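Local coordinates for cytochrome c (Pseudomonas aeruginosa, PDB 6RTE), which serves as the dihydro-heme d1 dehydrogenase NirN in heme d1 biosynthesis, joining a c-type cytochrome domain to an eight-bladed beta-propeller, at residues 149-154 with 184-189. Numbering follows the deposited sequence.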
loop_
_atom_site.group_PDB
_atom_site.type_symbol
_atom_site.label_atom_id
_atom_site.label_comp_id
_atom_site.label_asym_id
_atom_site.label_seq_id
_atom_site.Cartn_x
_atom_site.Cartn_y
_atom_site.Cartn_z
ATOM N N LEU A 149 -15.220 -10.643 6.230
ATOM C CA LEU A 149 -14.031 -11.272 5.668
ATOM C C LEU A 149 -12.800 -10.392 5.841
ATOM O O LEU A 149 -12.863 -9.166 5.694
ATOM C CB LEU A 149 -14.221 -11.542 4.174
ATOM C CG LEU A 149 -15.298 -12.543 3.756
ATOM C CD1 LEU A 149 -15.377 -12.577 2.232
ATOM C CD2 LEU A 149 -15.010 -13.918 4.331
ATOM N N PHE A 150 -11.663 -11.032 6.103
ATOM C CA PHE A 150 -10.371 -10.365 6.023
ATOM C C PHE A 150 -9.641 -10.799 4.760
ATOM O O PHE A 150 -9.588 -11.991 4.442
ATOM C CB PHE A 150 -9.497 -10.691 7.233
ATOM C CG PHE A 150 -9.955 -10.057 8.504
ATOM C CD1 PHE A 150 -9.462 -8.819 8.886
ATOM C CD2 PHE A 150 -10.850 -10.711 9.335
ATOM C CE1 PHE A 150 -9.862 -8.243 10.073
ATOM C CE2 PHE A 150 -11.264 -10.134 10.519
ATOM C CZ PHE A 150 -10.767 -8.894 10.886
ATOM N N VAL A 151 -9.070 -9.834 4.058
ATOM C CA VAL A 151 -8.080 -10.109 3.025
ATOM C C VAL A 151 -6.709 -9.995 3.684
ATOM O O VAL A 151 -6.344 -8.929 4.198
ATOM C CB VAL A 151 -8.226 -9.137 1.844
ATOM C CG1 VAL A 151 -7.150 -9.375 0.784
ATOM C CG2 VAL A 151 -9.613 -9.275 1.222
ATOM N N VAL A 152 -5.960 -11.091 3.696
ATOM C CA VAL A 152 -4.678 -11.162 4.401
ATOM C C VAL A 152 -3.566 -11.316 3.378
ATOM O O VAL A 152 -3.565 -12.268 2.588
ATOM C CB VAL A 152 -4.645 -12.314 5.416
ATOM C CG1 VAL A 152 -3.305 -12.312 6.161
ATOM C CG2 VAL A 152 -5.779 -12.186 6.378
ATOM N N VAL A 153 -2.618 -10.388 3.399
ATOM C CA VAL A 153 -1.488 -10.399 2.472
ATOM C C VAL A 153 -0.355 -11.192 3.119
ATOM O O VAL A 153 0.139 -10.831 4.196
ATOM C CB VAL A 153 -1.056 -8.972 2.115
ATOM C CG1 VAL A 153 0.157 -8.982 1.200
ATOM C CG2 VAL A 153 -2.206 -8.223 1.415
ATOM N N GLU A 154 0.015 -12.309 2.494
ATOM C CA GLU A 154 1.121 -13.147 2.976
ATOM C C GLU A 154 2.344 -12.804 2.125
ATOM O O GLU A 154 2.583 -13.404 1.075
ATOM C CB GLU A 154 0.766 -14.626 2.892
ATOM C CG GLU A 154 -0.380 -15.042 3.799
ATOM C CD GLU A 154 -0.758 -16.501 3.617
ATOM O OE1 GLU A 154 -1.743 -16.792 2.890
ATOM O OE2 GLU A 154 -0.064 -17.358 4.197
ATOM N N PRO A 184 -4.870 -3.683 -0.471
ATOM C CA PRO A 184 -5.967 -3.870 -1.420
ATOM C C PRO A 184 -7.045 -2.813 -1.256
ATOM O O PRO A 184 -7.251 -2.265 -0.173
ATOM C CB PRO A 184 -6.514 -5.256 -1.048
ATOM C CG PRO A 184 -6.270 -5.343 0.419
ATOM C CD PRO A 184 -4.967 -4.619 0.669
ATOM N N LYS A 185 -7.770 -2.567 -2.346
ATOM C CA LYS A 185 -8.954 -1.725 -2.316
ATOM C C LYS A 185 -10.178 -2.548 -2.705
ATOM O O LYS A 185 -10.080 -3.552 -3.419
ATOM C CB LYS A 185 -8.817 -0.522 -3.256
ATOM C CG LYS A 185 -7.631 0.399 -2.923
ATOM C CD LYS A 185 -7.814 1.123 -1.585
ATOM C CE LYS A 185 -6.830 2.290 -1.462
ATOM N NZ LYS A 185 -5.417 1.848 -1.523
ATOM N N PHE A 186 -11.341 -2.098 -2.235
ATOM C CA PHE A 186 -12.582 -2.815 -2.408
ATOM C C PHE A 186 -13.552 -2.016 -3.264
ATOM O O PHE A 186 -13.523 -0.778 -3.293
ATOM C CB PHE A 186 -13.238 -3.114 -1.048
ATOM C CG PHE A 186 -12.440 -4.039 -0.172
ATOM C CD1 PHE A 186 -11.476 -3.540 0.690
ATOM C CD2 PHE A 186 -12.658 -5.409 -0.205
ATOM C CE1 PHE A 186 -10.740 -4.394 1.514
ATOM C CE2 PHE A 186 -11.928 -6.274 0.613
ATOM C CZ PHE A 186 -10.980 -5.770 1.479
ATOM N N SER A 187 -14.413 -2.738 -3.963
ATOM C CA SER A 187 -15.600 -2.133 -4.530
ATOM C C SER A 187 -16.504 -1.605 -3.408
ATOM O O SER A 187 -16.408 -2.052 -2.264
ATOM C CB SER A 187 -16.345 -3.156 -5.370
ATOM O OG SER A 187 -16.728 -4.261 -4.571
ATOM N N PRO A 188 -17.398 -0.666 -3.724
ATOM C CA PRO A 188 -18.248 -0.063 -2.670
ATOM C C PRO A 188 -19.082 -1.061 -1.875
ATOM O O PRO A 188 -19.318 -0.832 -0.687
ATOM C CB PRO A 188 -19.152 0.894 -3.462
ATOM C CG PRO A 188 -18.318 1.282 -4.659
ATOM C CD PRO A 188 -17.524 0.043 -5.018
ATOM N N ASP A 189 -19.560 -2.136 -2.498
ATOM C CA ASP A 189 -20.330 -3.159 -1.809
ATOM C C ASP A 189 -19.450 -4.233 -1.172
ATOM O O ASP A 189 -19.977 -5.151 -0.538
ATOM C CB ASP A 189 -21.321 -3.822 -2.779
ATOM C CG ASP A 189 -20.627 -4.545 -3.936
ATOM O OD1 ASP A 189 -19.372 -4.569 -3.990
ATOM O OD2 ASP A 189 -21.341 -5.093 -4.801
#
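V151 touches both P184 and F186, one methyl to each, across the interface between two neighbouring blades of the eight-bladed beta-propeller. Strand 150-154 lies inside one antiparallel blade, between strands 159-164 and 491-496; strand 183-186 pairs with strand 192-197 in the next, so the two segments meet through side chains alone, their closest CA atoms, those of V151 and P184, being 7.9 Å apart. The CB of V151 is directed toward 184-189, and its first torsion sets the fork: CG1 stands anti to the backbone N (chi1 177°) and CG2 beside that N. V151 CG1 comes up to the pyrrolidine ring at P184 CG, 4.1 Å away, a loose apolar touch. CG2 reaches the phenyl ring of F186 obliquely, at the end remote from CB. V151 passes P184 and F186 running the other way, so neither pair meets end-on. F186 holds CG beside its own backbone N and anti to the carbonyl carbon (chi1 -65°), and V497, K500 and I501 of the C-terminal helix 497-501 also touch it. F195 and V193 of strand 192-197 pack around the same cluster. Past the strand end the chain turns, and S187 OG donates to D189 OD1 at 2.7 Å, nearly along the carboxylate C-O axis. Back at the interface, V151 CG2 touches two ring atoms of F186 equally, CE2 and CZ, each 3.8 Å away.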